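ABC transporter binding protein AcbH (Actinoplanes, PDB 3OO8) binds beta-D-galactopyranose as the extracellular solute receptor of an ABC transporter, using a class 2 solute-binding-protein fold. Local coordinates at residues I30-N35 with D83-W88; L102-D107 with F303-K308; G176-A181 with Y235-A240; A181-D186 with Q246-A251; N202-H207 with C364-Q369. The protein carries 2 engineered substitutions. All blocks are in the same frame, centred on the assembly; numbering follows the deposited sequence.

Contact 1 of 5, residues I30-N35 with D83-W88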
# COMPACT_ATOMS: atom_id res chain seq x y z
N ILE A 30 0.22 -19.71 -22.90
CA ILE A 30 -0.49 -18.47 -22.60
C ILE A 30 0.36 -17.24 -22.86
O ILE A 30 1.57 -17.33 -22.90
CB ILE A 30 -1.03 -18.46 -21.14
CG1 ILE A 30 0.10 -18.39 -20.12
CG2 ILE A 30 -1.91 -19.67 -20.89
CD1 ILE A 30 -0.33 -17.87 -18.71
N THR A 31 -0.28 -16.08 -23.03
CA THR A 31 0.45 -14.83 -23.02
C THR A 31 0.21 -14.12 -21.69
O THR A 31 -0.81 -14.33 -21.03
CB THR A 31 0.04 -13.93 -24.19
OG1 THR A 31 -1.39 -13.76 -24.19
CG2 THR A 31 0.50 -14.57 -25.51
N PHE A 32 1.16 -13.27 -21.31
CA PHE A 32 1.09 -12.61 -20.02
C PHE A 32 1.42 -11.14 -20.21
O PHE A 32 2.52 -10.79 -20.62
CB PHE A 32 2.12 -13.22 -19.05
CG PHE A 32 1.66 -13.25 -17.63
CD1 PHE A 32 1.71 -14.42 -16.90
CD2 PHE A 32 1.20 -12.08 -17.01
CE1 PHE A 32 1.27 -14.46 -15.58
CE2 PHE A 32 0.76 -12.11 -15.67
CZ PHE A 32 0.78 -13.33 -14.97
N GLY A 33 0.46 -10.28 -19.91
CA GLY A 33 0.69 -8.84 -20.00
C GLY A 33 1.37 -8.39 -18.73
O GLY A 33 0.81 -8.57 -17.64
N SER A 34 2.57 -7.84 -18.86
CA SER A 34 3.36 -7.46 -17.72
C SER A 34 3.82 -6.00 -17.69
O SER A 34 4.42 -5.52 -18.65
CB SER A 34 4.58 -8.38 -17.60
OG SER A 34 5.47 -7.94 -16.58
N ASN A 35 3.56 -5.33 -16.57
CA ASN A 35 4.03 -3.98 -16.33
C ASN A 35 5.37 -3.98 -15.59
O ASN A 35 5.84 -2.93 -15.13
CB ASN A 35 2.94 -3.19 -15.58
CG ASN A 35 2.69 -3.74 -14.17
OD1 ASN A 35 3.45 -4.57 -13.69
ND2 ASN A 35 1.65 -3.23 -13.48
N ASP A 83 -3.97 -10.06 -23.05
CA ASP A 83 -3.24 -11.32 -22.84
C ASP A 83 -4.06 -12.23 -21.94
O ASP A 83 -5.08 -11.80 -21.36
CB ASP A 83 -1.88 -11.00 -22.21
CG ASP A 83 -1.06 -10.10 -23.09
OD1 ASP A 83 -0.53 -10.58 -24.11
OD2 ASP A 83 -0.95 -8.90 -22.76
N SER A 84 -3.59 -13.47 -21.76
CA SER A 84 -4.33 -14.48 -21.01
C SER A 84 -4.45 -14.16 -19.53
O SER A 84 -5.41 -14.56 -18.84
CB SER A 84 -3.59 -15.83 -21.12
OG SER A 84 -3.41 -16.23 -22.48
N LEU A 85 -3.38 -13.54 -19.04
CA LEU A 85 -3.23 -13.06 -17.67
C LEU A 85 -2.57 -11.70 -17.74
O LEU A 85 -1.92 -11.38 -18.73
CB LEU A 85 -2.26 -13.99 -16.90
CG LEU A 85 -2.88 -15.35 -16.59
CD1 LEU A 85 -1.93 -16.28 -15.84
CD2 LEU A 85 -4.17 -15.15 -15.77
N ALA A 86 -2.74 -10.90 -16.70
CA ALA A 86 -2.04 -9.63 -16.61
C ALA A 86 -1.66 -9.20 -15.19
O ALA A 86 -2.27 -9.57 -14.22
CB ALA A 86 -2.87 -8.52 -17.31
N THR A 87 -0.61 -8.41 -15.09
CA THR A 87 -0.27 -7.80 -13.84
C THR A 87 -1.24 -6.69 -13.45
O THR A 87 -1.57 -5.84 -14.28
CB THR A 87 1.08 -7.10 -13.98
OG1 THR A 87 1.08 -6.26 -15.16
CG2 THR A 87 2.20 -8.15 -14.11
N TRP A 88 -1.67 -6.67 -12.20
CA TRP A 88 -2.46 -5.52 -11.74
C TRP A 88 -2.27 -5.40 -10.22
O TRP A 88 -1.26 -5.84 -9.69
CB TRP A 88 -3.95 -5.63 -12.16
CG TRP A 88 -4.64 -4.29 -12.06
CD1 TRP A 88 -5.71 -3.97 -11.26
CD2 TRP A 88 -4.27 -3.09 -12.74
NE1 TRP A 88 -6.01 -2.64 -11.40
CE2 TRP A 88 -5.15 -2.07 -12.30
CE3 TRP A 88 -3.27 -2.77 -13.67
CZ2 TRP A 88 -5.04 -0.74 -12.75
CZ3 TRP A 88 -3.19 -1.43 -14.14
CH2 TRP A 88 -4.07 -0.46 -13.67
O HOH W 1 -3.02 -15.46 -25.65
O HOH W 2 1.15 -4.44 -10.76
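Phe32 turns one face of its ring to Leu85, whose CB stands 3.6 Å from the ring centroid and only 9° off the normal, a CH-pi contact over the middle of the ring. Leu85 CD1 reaches on to Ile30 CD1 at 3.7 Å. Alongside, Gly33 N donates to Leu85 O at 2.9 Å and Gly33 O receives Thr87 N, also at 2.9 Å. Asp83 lies over Gly33, its OD2 3.2 Å from Gly33 CA, so close that the glycine's lack of a side chain suits the carboxylate. This is parallel pairing in the alpha/beta sheet of one lobe: strand 30-34 runs between strands 60-64 and 85-89, with helices in the connections. Putting an alanine at Phe32 takes the ring from Leu85 CB and would probably open a gap beside Phe45 and Phe303, whose rings also meet it. At one end of the pairing, Thr31 N donates to Ser84 OG, which Lys310 O also holds. At the other, Thr87 OG1, set between its backbone N and carbonyl carbon (chi1 50°), accepts Asn35 N at 3.0 Å. Further out, Asp83 is fixed by Tyr77 and Asn63, while Asn35 ND2 bonds the galactose-binding Gln71.

Contact 2 of 5, residues L102-D107 with F303-K308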
# COMPACT_ATOMS: atom_id res chain seq x y z
N LEU A 102 -15.18 -6.93 -17.16
CA LEU A 102 -13.94 -7.07 -17.92
C LEU A 102 -13.01 -8.18 -17.42
O LEU A 102 -12.01 -8.48 -18.08
CB LEU A 102 -13.14 -5.76 -17.94
CG LEU A 102 -13.83 -4.56 -18.60
CD1 LEU A 102 -12.93 -3.31 -18.57
CD2 LEU A 102 -14.20 -4.94 -20.01
N LEU A 103 -13.33 -8.75 -16.28
CA LEU A 103 -12.47 -9.75 -15.64
C LEU A 103 -13.16 -11.07 -15.40
O LEU A 103 -14.32 -11.09 -15.02
CB LEU A 103 -11.94 -9.22 -14.31
CG LEU A 103 -11.21 -7.87 -14.34
CD1 LEU A 103 -10.73 -7.57 -12.94
CD2 LEU A 103 -10.04 -7.86 -15.32
N THR A 104 -12.44 -12.17 -15.61
CA THR A 104 -12.99 -13.49 -15.34
C THR A 104 -12.87 -13.79 -13.85
O THR A 104 -11.79 -13.62 -13.29
CB THR A 104 -12.22 -14.54 -16.17
OG1 THR A 104 -12.54 -14.34 -17.55
CG2 THR A 104 -12.63 -15.96 -15.79
N PRO A 105 -13.96 -14.18 -13.19
CA PRO A 105 -13.83 -14.55 -11.79
C PRO A 105 -13.02 -15.85 -11.63
O PRO A 105 -13.02 -16.72 -12.53
CB PRO A 105 -15.28 -14.73 -11.34
CG PRO A 105 -15.99 -15.15 -12.55
CD PRO A 105 -15.33 -14.43 -13.70
N ILE A 106 -12.30 -15.95 -10.52
CA ILE A 106 -11.40 -17.07 -10.29
C ILE A 106 -11.66 -17.77 -8.96
O ILE A 106 -10.74 -18.18 -8.23
CB ILE A 106 -9.92 -16.64 -10.44
CG1 ILE A 106 -9.67 -15.40 -9.60
CG2 ILE A 106 -9.63 -16.28 -11.90
CD1 ILE A 106 -8.18 -15.12 -9.43
N ASP A 107 -12.95 -18.00 -8.68
CA ASP A 107 -13.32 -18.67 -7.45
C ASP A 107 -12.72 -20.07 -7.48
O ASP A 107 -12.40 -20.62 -6.43
CB ASP A 107 -14.85 -18.77 -7.30
CG ASP A 107 -15.51 -17.41 -7.16
OD1 ASP A 107 -14.84 -16.46 -6.72
OD2 ASP A 107 -16.72 -17.30 -7.43
N PHE A 303 -2.21 -10.38 -9.82
CA PHE A 303 -2.50 -10.74 -11.21
C PHE A 303 -3.98 -10.95 -11.39
O PHE A 303 -4.68 -11.36 -10.45
CB PHE A 303 -1.75 -12.02 -11.58
CG PHE A 303 -0.28 -11.89 -11.30
CD1 PHE A 303 0.54 -11.31 -12.23
CD2 PHE A 303 0.24 -12.31 -10.06
CE1 PHE A 303 1.90 -11.10 -11.94
CE2 PHE A 303 1.60 -12.12 -9.76
CZ PHE A 303 2.44 -11.53 -10.71
N ILE A 304 -4.43 -10.63 -12.60
CA ILE A 304 -5.82 -10.77 -12.99
C ILE A 304 -5.93 -11.59 -14.28
O ILE A 304 -4.96 -11.77 -15.03
CB ILE A 304 -6.48 -9.41 -13.26
CG1 ILE A 304 -5.71 -8.66 -14.37
CG2 ILE A 304 -6.60 -8.63 -11.95
CD1 ILE A 304 -6.30 -7.28 -14.76
N LEU A 305 -7.15 -12.06 -14.54
CA LEU A 305 -7.46 -12.84 -15.74
C LEU A 305 -8.47 -12.07 -16.62
O LEU A 305 -9.69 -12.10 -16.34
CB LEU A 305 -8.07 -14.17 -15.30
CG LEU A 305 -7.96 -15.39 -16.25
CD1 LEU A 305 -8.34 -16.70 -15.52
CD2 LEU A 305 -8.78 -15.20 -17.55
N PRO A 306 -7.99 -11.39 -17.67
CA PRO A 306 -8.87 -10.59 -18.53
C PRO A 306 -9.95 -11.45 -19.14
O PRO A 306 -9.64 -12.51 -19.69
CB PRO A 306 -7.93 -10.07 -19.60
CG PRO A 306 -6.59 -9.91 -18.85
CD PRO A 306 -6.57 -11.19 -18.03
N LYS A 307 -11.21 -11.04 -18.99
CA LYS A 307 -12.31 -11.83 -19.60
C LYS A 307 -12.08 -12.08 -21.09
O LYS A 307 -12.37 -13.18 -21.58
CB LYS A 307 -13.68 -11.17 -19.39
CG LYS A 307 -14.83 -12.03 -19.94
CD LYS A 307 -16.20 -11.42 -19.75
CE LYS A 307 -16.71 -11.54 -18.32
NZ LYS A 307 -18.03 -10.83 -18.11
N LYS A 308 -11.56 -11.09 -21.81
CA LYS A 308 -11.32 -11.18 -23.26
C LYS A 308 -10.02 -11.88 -23.60
O LYS A 308 -9.68 -12.07 -24.78
CB LYS A 308 -11.44 -9.80 -23.94
CG LYS A 308 -12.81 -9.17 -23.88
CD LYS A 308 -12.90 -7.97 -24.83
CE LYS A 308 -13.12 -8.44 -26.27
NZ LYS A 308 -12.89 -7.39 -27.31
O HOH W 3 -10.96 -8.36 -20.76
O HOH W 4 -9.56 -11.75 -13.02
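A single backbone bridge, Leu103 with Pro306, joins the loop between helices 92-99 and 107-113 to the chain running on from strand 301-304, in the same lobe as strand 85-89. The bonds flank the pair and need no N-H from Pro306. Thr104 N donates to Leu305 O at 2.8 Å, nearly straight (170°) and close to the line of the carbonyl. Lys307 N reaches Leu102 O, also at 2.8 Å, but stands above that carbonyl's plane, 38° out of it. A water donates to the same Leu102 O and accepts Lys308 N, so the bond has a hydrated flank. Apolar branches fill in around the bridge: Leu103 CD2 meets Ile304 CD1 at 3.8 Å, and Leu305 divides its two methyls, CD1 going to Ile106 CG2 at 3.9 Å and CD2 to Thr104 CB at 3.8 Å. Its CG lies roughly anti to the backbone N (chi1 -155°), which carries the fork toward the loop. The ammonium of Lys307 binds Gly101 O, and Thr104 OG1 a glycerol, probably from the crystallisation liquor. The polar grip is thus main-chain, while side-chain identity probably matters mainly through the fit of the leucine and isoleucine methyls.

Contact 3 of 5, residues G176-A181 with Y235-A240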
# COMPACT_ATOMS: atom_id res chain seq x y z
N GLY A 176 15.29 18.25 22.16
CA GLY A 176 15.85 18.95 21.01
C GLY A 176 15.83 18.19 19.69
O GLY A 176 16.64 18.44 18.80
N LEU A 177 14.89 17.27 19.53
CA LEU A 177 14.83 16.49 18.31
C LEU A 177 13.52 16.82 17.61
O LEU A 177 12.53 17.10 18.29
CB LEU A 177 14.80 15.01 18.72
CG LEU A 177 15.46 13.92 17.89
CD1 LEU A 177 16.95 14.17 17.73
CD2 LEU A 177 15.22 12.59 18.61
N VAL A 178 13.51 16.81 16.28
CA VAL A 178 12.27 16.95 15.52
C VAL A 178 11.56 15.60 15.70
O VAL A 178 12.18 14.59 15.44
CB VAL A 178 12.58 17.15 14.03
CG1 VAL A 178 11.35 16.94 13.17
CG2 VAL A 178 13.24 18.53 13.78
N PRO A 179 10.31 15.59 16.20
CA PRO A 179 9.73 14.26 16.48
C PRO A 179 9.49 13.45 15.21
O PRO A 179 9.93 12.31 15.09
CB PRO A 179 8.41 14.60 17.18
CG PRO A 179 8.73 15.93 17.90
CD PRO A 179 9.51 16.66 16.82
N LEU A 180 8.76 14.04 14.27
CA LEU A 180 8.47 13.35 13.04
C LEU A 180 9.04 14.09 11.84
O LEU A 180 8.61 15.18 11.48
CB LEU A 180 6.94 13.19 12.89
CG LEU A 180 6.25 12.25 13.87
CD1 LEU A 180 4.83 12.73 14.13
CD2 LEU A 180 6.26 10.81 13.29
N ALA A 181 10.05 13.49 11.21
CA ALA A 181 10.50 13.99 9.92
C ALA A 181 9.28 13.94 9.00
O ALA A 181 8.52 12.96 8.99
CB ALA A 181 11.61 13.11 9.37
N TYR A 235 3.98 18.32 15.99
CA TYR A 235 5.18 17.50 16.13
C TYR A 235 5.79 17.08 14.81
O TYR A 235 6.76 16.32 14.80
CB TYR A 235 4.91 16.29 17.03
CG TYR A 235 4.22 16.76 18.28
CD1 TYR A 235 4.91 17.50 19.22
CD2 TYR A 235 2.86 16.55 18.47
CE1 TYR A 235 4.28 18.00 20.34
CE2 TYR A 235 2.22 17.02 19.59
CZ TYR A 235 2.94 17.75 20.54
OH TYR A 235 2.31 18.25 21.66
N GLN A 236 5.24 17.60 13.72
CA GLN A 236 5.78 17.32 12.40
C GLN A 236 6.75 18.38 11.93
O GLN A 236 6.54 19.59 12.11
CB GLN A 236 4.66 17.18 11.36
CG GLN A 236 3.74 15.97 11.62
CD GLN A 236 2.67 15.80 10.57
OE1 GLN A 236 1.94 16.75 10.25
NE2 GLN A 236 2.58 14.58 10.02
N GLN A 237 7.79 17.93 11.26
CA GLN A 237 8.85 18.81 10.77
C GLN A 237 8.31 20.03 10.00
O GLN A 237 7.43 19.90 9.15
CB GLN A 237 9.75 18.02 9.85
CG GLN A 237 11.08 18.69 9.60
CD GLN A 237 11.99 17.81 8.77
OE1 GLN A 237 11.56 16.79 8.23
NE2 GLN A 237 13.26 18.18 8.69
N LYS A 238 8.84 21.22 10.29
CA LYS A 238 8.41 22.42 9.57
C LYS A 238 8.94 22.47 8.14
O LYS A 238 9.86 21.75 7.78
CB LYS A 238 8.83 23.68 10.35
CG LYS A 238 8.03 23.84 11.66
CD LYS A 238 8.40 25.10 12.47
CE LYS A 238 8.09 26.39 11.70
NZ LYS A 238 8.62 27.58 12.42
N GLY A 239 8.33 23.30 7.30
CA GLY A 239 8.77 23.40 5.92
C GLY A 239 8.51 22.16 5.09
O GLY A 239 9.21 21.88 4.11
N ALA A 240 7.48 21.40 5.48
CA ALA A 240 7.21 20.13 4.81
C ALA A 240 6.85 20.22 3.33
O ALA A 240 7.27 19.37 2.54
CB ALA A 240 6.14 19.33 5.57
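Leu180 uses both polar atoms of its backbone on the segment 235-240, giving its N-H to Tyr235 O at 3.1 Å and taking Gln237 N on its own O at 2.9 Å. One residue thereby bonds the two neighbours of its partner Gln236, the pattern of a parallel bridge, and the N-H...O angle is 150° in each bond. It is a single bridge, consistent with the corner the chain turns at Pro179 and Leu180.

Apolar packing accompanies these bonds. Pro179 CB packs on Tyr235 CB at 3.9 Å and also comes within 3.4 Å of Tyr235 O. Near the Gln237 bond, Val178 CG1 touches Gln237 CB at 3.8 Å.

The polar side chains work mainly outward. Gln237 leaves its backbone with CG anti to N (chi1 -164°) and stays extended, which carries OE1 to 3.4 Å from Ala181 CA and on to a hydrogen bond with Phe182 N. Tyr235 OH binds Arg170, and Gln236 OE1 binds Trp229 NE1.

Strand 178-181 also pairs in parallel with strand 257-261, Val178 bonding Gly258 and Ala181 bonding Met259. Pro179 and Tyr235 rest together on Ala169 and Gln173 of helix 162-174, so the loop after helix 220-232 is fastened at the border between sheet and helix.

Contact 4 of 5, residues A181-D186 with Q246-A251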
# COMPACT_ATOMS: atom_id res chain seq x y z
N ALA A 181 10.05 13.49 11.21
CA ALA A 181 10.50 13.99 9.92
C ALA A 181 9.28 13.94 9.00
O ALA A 181 8.52 12.96 8.99
CB ALA A 181 11.61 13.11 9.37
N PHE A 182 9.09 14.99 8.21
CA PHE A 182 7.88 15.11 7.41
C PHE A 182 8.16 15.90 6.14
O PHE A 182 8.82 16.95 6.17
CB PHE A 182 6.79 15.77 8.25
CG PHE A 182 5.41 15.72 7.62
CD1 PHE A 182 4.87 14.51 7.22
CD2 PHE A 182 4.67 16.89 7.46
CE1 PHE A 182 3.63 14.47 6.65
CE2 PHE A 182 3.41 16.86 6.88
CZ PHE A 182 2.89 15.63 6.48
N ALA A 183 7.61 15.42 5.03
CA ALA A 183 7.86 15.98 3.71
C ALA A 183 6.64 15.78 2.82
O ALA A 183 5.94 14.75 2.91
CB ALA A 183 9.06 15.28 3.09
N ASP A 184 6.35 16.78 1.99
CA ASP A 184 5.20 16.66 1.09
C ASP A 184 5.35 17.42 -0.23
O ASP A 184 4.37 17.62 -0.94
CB ASP A 184 3.92 17.09 1.78
CG ASP A 184 2.68 16.51 1.12
OD1 ASP A 184 2.73 15.33 0.68
OD2 ASP A 184 1.65 17.22 1.07
N LYS A 185 6.56 17.85 -0.55
CA LYS A 185 6.75 18.44 -1.86
C LYS A 185 6.30 17.49 -2.98
O LYS A 185 5.82 17.94 -4.02
CB LYS A 185 8.21 18.86 -2.04
CG LYS A 185 8.46 19.67 -3.33
CD LYS A 185 9.86 20.29 -3.30
CE LYS A 185 10.00 21.39 -4.35
NZ LYS A 185 9.98 20.82 -5.72
N ASP A 186 6.47 16.19 -2.75
CA ASP A 186 6.11 15.14 -3.71
C ASP A 186 4.60 14.88 -3.83
O ASP A 186 4.16 14.19 -4.74
CB ASP A 186 6.83 13.84 -3.36
CG ASP A 186 8.35 14.00 -3.35
OD1 ASP A 186 8.92 14.38 -4.39
OD2 ASP A 186 8.96 13.73 -2.30
N GLN A 246 12.94 12.02 0.45
CA GLN A 246 14.30 11.56 0.72
C GLN A 246 15.02 12.47 1.73
O GLN A 246 15.78 11.99 2.57
CB GLN A 246 15.09 11.45 -0.59
CG GLN A 246 14.52 10.45 -1.61
CD GLN A 246 13.51 11.03 -2.58
OE1 GLN A 246 12.86 12.04 -2.29
NE2 GLN A 246 13.30 10.34 -3.71
N ASP A 247 14.79 13.78 1.67
CA ASP A 247 15.43 14.68 2.63
C ASP A 247 14.91 14.47 4.06
O ASP A 247 15.65 14.60 5.03
CB ASP A 247 15.30 16.15 2.21
CG ASP A 247 16.31 16.53 1.11
OD1 ASP A 247 17.23 15.74 0.83
OD2 ASP A 247 16.19 17.62 0.52
N ALA A 248 13.62 14.13 4.18
CA ALA A 248 13.07 13.79 5.48
C ALA A 248 13.68 12.47 5.96
O ALA A 248 14.07 12.33 7.13
CB ALA A 248 11.54 13.69 5.42
N ALA A 249 13.80 11.50 5.06
CA ALA A 249 14.40 10.22 5.40
C ALA A 249 15.87 10.38 5.83
O ALA A 249 16.32 9.72 6.77
CB ALA A 249 14.24 9.24 4.23
N LYS A 250 16.58 11.31 5.18
CA LYS A 250 17.98 11.57 5.55
C LYS A 250 18.04 12.21 6.93
O LYS A 250 18.96 11.94 7.70
CB LYS A 250 18.71 12.42 4.50
CG LYS A 250 19.30 11.62 3.32
CD LYS A 250 20.29 10.50 3.76
CE LYS A 250 20.84 9.69 2.55
NZ LYS A 250 21.29 8.27 2.87
N ALA A 251 17.06 13.05 7.26
CA ALA A 251 17.00 13.64 8.60
C ALA A 251 16.88 12.57 9.69
O ALA A 251 17.54 12.66 10.73
CB ALA A 251 15.89 14.69 8.72
O HOH W 5 11.61 13.02 -4.40
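Ala248 presents its methyl to two alanines of the segment 181-186, and the three small side chains make up the apolar part of the contact. Ala248 CB lies 3.8 Å from Ala183 CB and 4.0 Å from Ala181 CB, with Phe182 N between them at 3.9 Å. Ala181 CB also rests 3.4 Å from Ala248 O. The extended backbone turns Ala181 and Ala183 to the helix and sends the ring of Phe182 the other way, where it packs on Ala240 and on Ile391 of helix 377-392. With only methyls facing each other, the chain comes close to helix 245-253, Ala181 CA and Ala248 CA being 5.1 Å apart.

The polar part is indirect and lies near the start of the helix. A water donates to Asp186 OD1 at 3.0 Å and to Gln246 OE1 at 2.6 Å, tying two acceptors that could not bond each other. Gln246 sets out away from the loop, but a bend at chi2 (90°) brings its amide back to this water. Asp186 OD2 takes the N-H of Trp245, the residue just before Gln246.

Met260 of strand 257-261 touches Ala181 as well as Ala248 and Ala249, so loop, helix and sheet meet at this residue. The methyls give close apolar packing without direction; the directed bonds are those of the Asp186 carboxylate, to Trp245 N and, through water, to Gln246.

Contact 5 of 5, residues N202-H207 with C364-Q369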
# COMPACT_ATOMS: atom_id res chain seq x y z
N ASN A 202 -11.91 6.29 12.35
CA ASN A 202 -13.17 5.87 11.73
C ASN A 202 -13.26 4.42 11.27
O ASN A 202 -14.36 3.88 11.10
CB ASN A 202 -13.53 6.82 10.57
CG ASN A 202 -13.66 8.27 11.03
OD1 ASN A 202 -12.99 9.17 10.50
ND2 ASN A 202 -14.45 8.48 12.07
N GLY A 203 -12.11 3.79 11.04
CA GLY A 203 -12.08 2.39 10.70
C GLY A 203 -12.03 2.14 9.20
O GLY A 203 -12.16 3.07 8.39
N TYR A 204 -11.84 0.87 8.84
CA TYR A 204 -11.59 0.47 7.44
C TYR A 204 -12.84 0.63 6.57
O TYR A 204 -12.77 1.17 5.46
CB TYR A 204 -11.15 -0.99 7.39
CG TYR A 204 -10.89 -1.51 5.99
CD1 TYR A 204 -9.66 -1.33 5.38
CD2 TYR A 204 -11.85 -2.24 5.32
CE1 TYR A 204 -9.42 -1.81 4.09
CE2 TYR A 204 -11.61 -2.72 4.04
CZ TYR A 204 -10.40 -2.52 3.45
OH TYR A 204 -10.18 -3.00 2.17
N ASP A 205 -13.97 0.13 7.06
CA ASP A 205 -15.18 0.21 6.27
C ASP A 205 -15.55 1.64 5.89
O ASP A 205 -15.86 1.95 4.73
CB ASP A 205 -16.34 -0.45 7.01
CG ASP A 205 -16.22 -1.97 7.06
OD1 ASP A 205 -15.47 -2.55 6.24
OD2 ASP A 205 -16.87 -2.57 7.94
N TYR A 206 -15.44 2.54 6.86
CA TYR A 206 -15.64 3.97 6.59
C TYR A 206 -14.61 4.55 5.62
O TYR A 206 -14.96 5.33 4.73
CB TYR A 206 -15.54 4.76 7.91
CG TYR A 206 -15.76 6.25 7.77
CD1 TYR A 206 -17.02 6.82 7.94
CD2 TYR A 206 -14.69 7.13 7.54
CE1 TYR A 206 -17.21 8.20 7.82
CE2 TYR A 206 -14.87 8.49 7.38
CZ TYR A 206 -16.13 9.03 7.58
OH TYR A 206 -16.32 10.38 7.47
N HIS A 207 -13.32 4.24 5.82
CA HIS A 207 -12.32 4.72 4.89
C HIS A 207 -12.63 4.31 3.45
O HIS A 207 -12.60 5.17 2.57
CB HIS A 207 -10.92 4.27 5.33
CG HIS A 207 -9.81 4.74 4.43
ND1 HIS A 207 -9.43 6.07 4.31
CD2 HIS A 207 -8.96 4.03 3.64
CE1 HIS A 207 -8.42 6.15 3.47
NE2 HIS A 207 -8.11 4.94 3.04
N CYS A 364 -2.95 -7.60 10.61
CA CYS A 364 -4.07 -6.75 10.24
C CYS A 364 -5.31 -7.53 9.78
O CYS A 364 -5.21 -8.45 8.96
CB CYS A 364 -3.68 -5.81 9.12
SG CYS A 364 -2.42 -4.62 9.65
N LYS A 365 -6.47 -7.12 10.29
CA LYS A 365 -7.77 -7.68 9.90
C LYS A 365 -8.07 -7.42 8.41
O LYS A 365 -8.63 -8.27 7.71
CB LYS A 365 -8.84 -7.04 10.79
CG LYS A 365 -10.22 -7.64 10.69
CD LYS A 365 -11.04 -7.17 11.89
CE LYS A 365 -10.23 -7.30 13.18
NZ LYS A 365 -10.99 -6.96 14.43
N SER A 366 -7.70 -6.22 7.96
CA SER A 366 -7.87 -5.77 6.57
C SER A 366 -6.73 -4.85 6.23
O SER A 366 -6.20 -4.17 7.13
CB SER A 366 -9.16 -4.93 6.41
OG SER A 366 -10.30 -5.74 6.61
N VAL A 367 -6.32 -4.82 4.97
CA VAL A 367 -5.30 -3.85 4.56
C VAL A 367 -5.85 -3.00 3.44
O VAL A 367 -6.48 -3.50 2.50
CB VAL A 367 -3.93 -4.48 4.13
CG1 VAL A 367 -3.21 -5.08 5.35
CG2 VAL A 367 -4.08 -5.45 2.99
N SER A 368 -5.62 -1.69 3.57
CA SER A 368 -5.97 -0.77 2.52
C SER A 368 -4.77 -0.67 1.57
O SER A 368 -3.73 -1.29 1.83
CB SER A 368 -6.44 0.55 3.13
OG SER A 368 -5.45 1.03 4.05
N GLN A 369 -4.90 0.09 0.48
CA GLN A 369 -3.92 -0.02 -0.61
C GLN A 369 -3.25 1.30 -0.94
O GLN A 369 -2.63 1.40 -2.00
CB GLN A 369 -4.67 -0.44 -1.88
CG GLN A 369 -5.41 -1.77 -1.73
CD GLN A 369 -4.48 -2.91 -1.30
OE1 GLN A 369 -3.41 -3.11 -1.87
NE2 GLN A 369 -4.91 -3.69 -0.31
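Tyr204 lays its ring on Ser366, whose CB stands 3.7 Å from the ring centroid and 6° off the normal, a CH-pi contact centred on the face. This is the close-packed part. From the same ring, CE1 runs in among the backbone atoms that follow, 3.7 Å from Val367 O and 3.8 Å from Ser368 N, the latter at the ring edge. With CG anti to the backbone N (chi1 179°), the ring reaches out from the first turn of helix 204-212 toward Ser366. Gly203 is the N-cap of that helix, and its O receives His207 N at 3.1 Å. Tyr295 also meets the Tyr204 ring.

The fit slackens elsewhere. His207 comes no nearer than 4.3 Å, from CD2 to Ser368 CB, and its ND1 is engaged with Asn198. Ser368 OG is likewise spoken for by Asp297. Toward solvent, Tyr204 and Ser366 are only partly covered, and the neighbouring Asp205 and Lys365 are exposed. Replacing Tyr204 by an alanine removes the ring over Ser366 CB and would probably leave a gap between helix and strand.

Strand 366-368 pairs in parallel with strand 295-297 and lies between the two lobes, a place consistent with the hinge of this fold. Helix and strand share not one direct hydrogen bond across the contact. It therefore rests on dispersion and CH-pi packing against a ring face and its rim, while His207 ND1 and Ser368 OG find their polar partners elsewhere.

From the N terminus, contact 1 closes first, bringing strand 85-89 beside strand 30-34 after a helix-strand-helix excursion. Contact 2 opens next, at 102-107, and closes only at 303-308, a long loop that encloses both contact 3 and contact 4. These two share Ala181 and cross, since 235-240 falls between the segments of contact 4. Contact 5 opens at 202-207 within all three loops and closes at 364-369 beyond them, so it crosses contacts 2, 3 and 4. Contacts 1 and 2 touch through neighbouring strands 85-89 and 301-304 in one lobe; contacts 3 and 4 lie together on the other side, and contact 5 sits between the pairs.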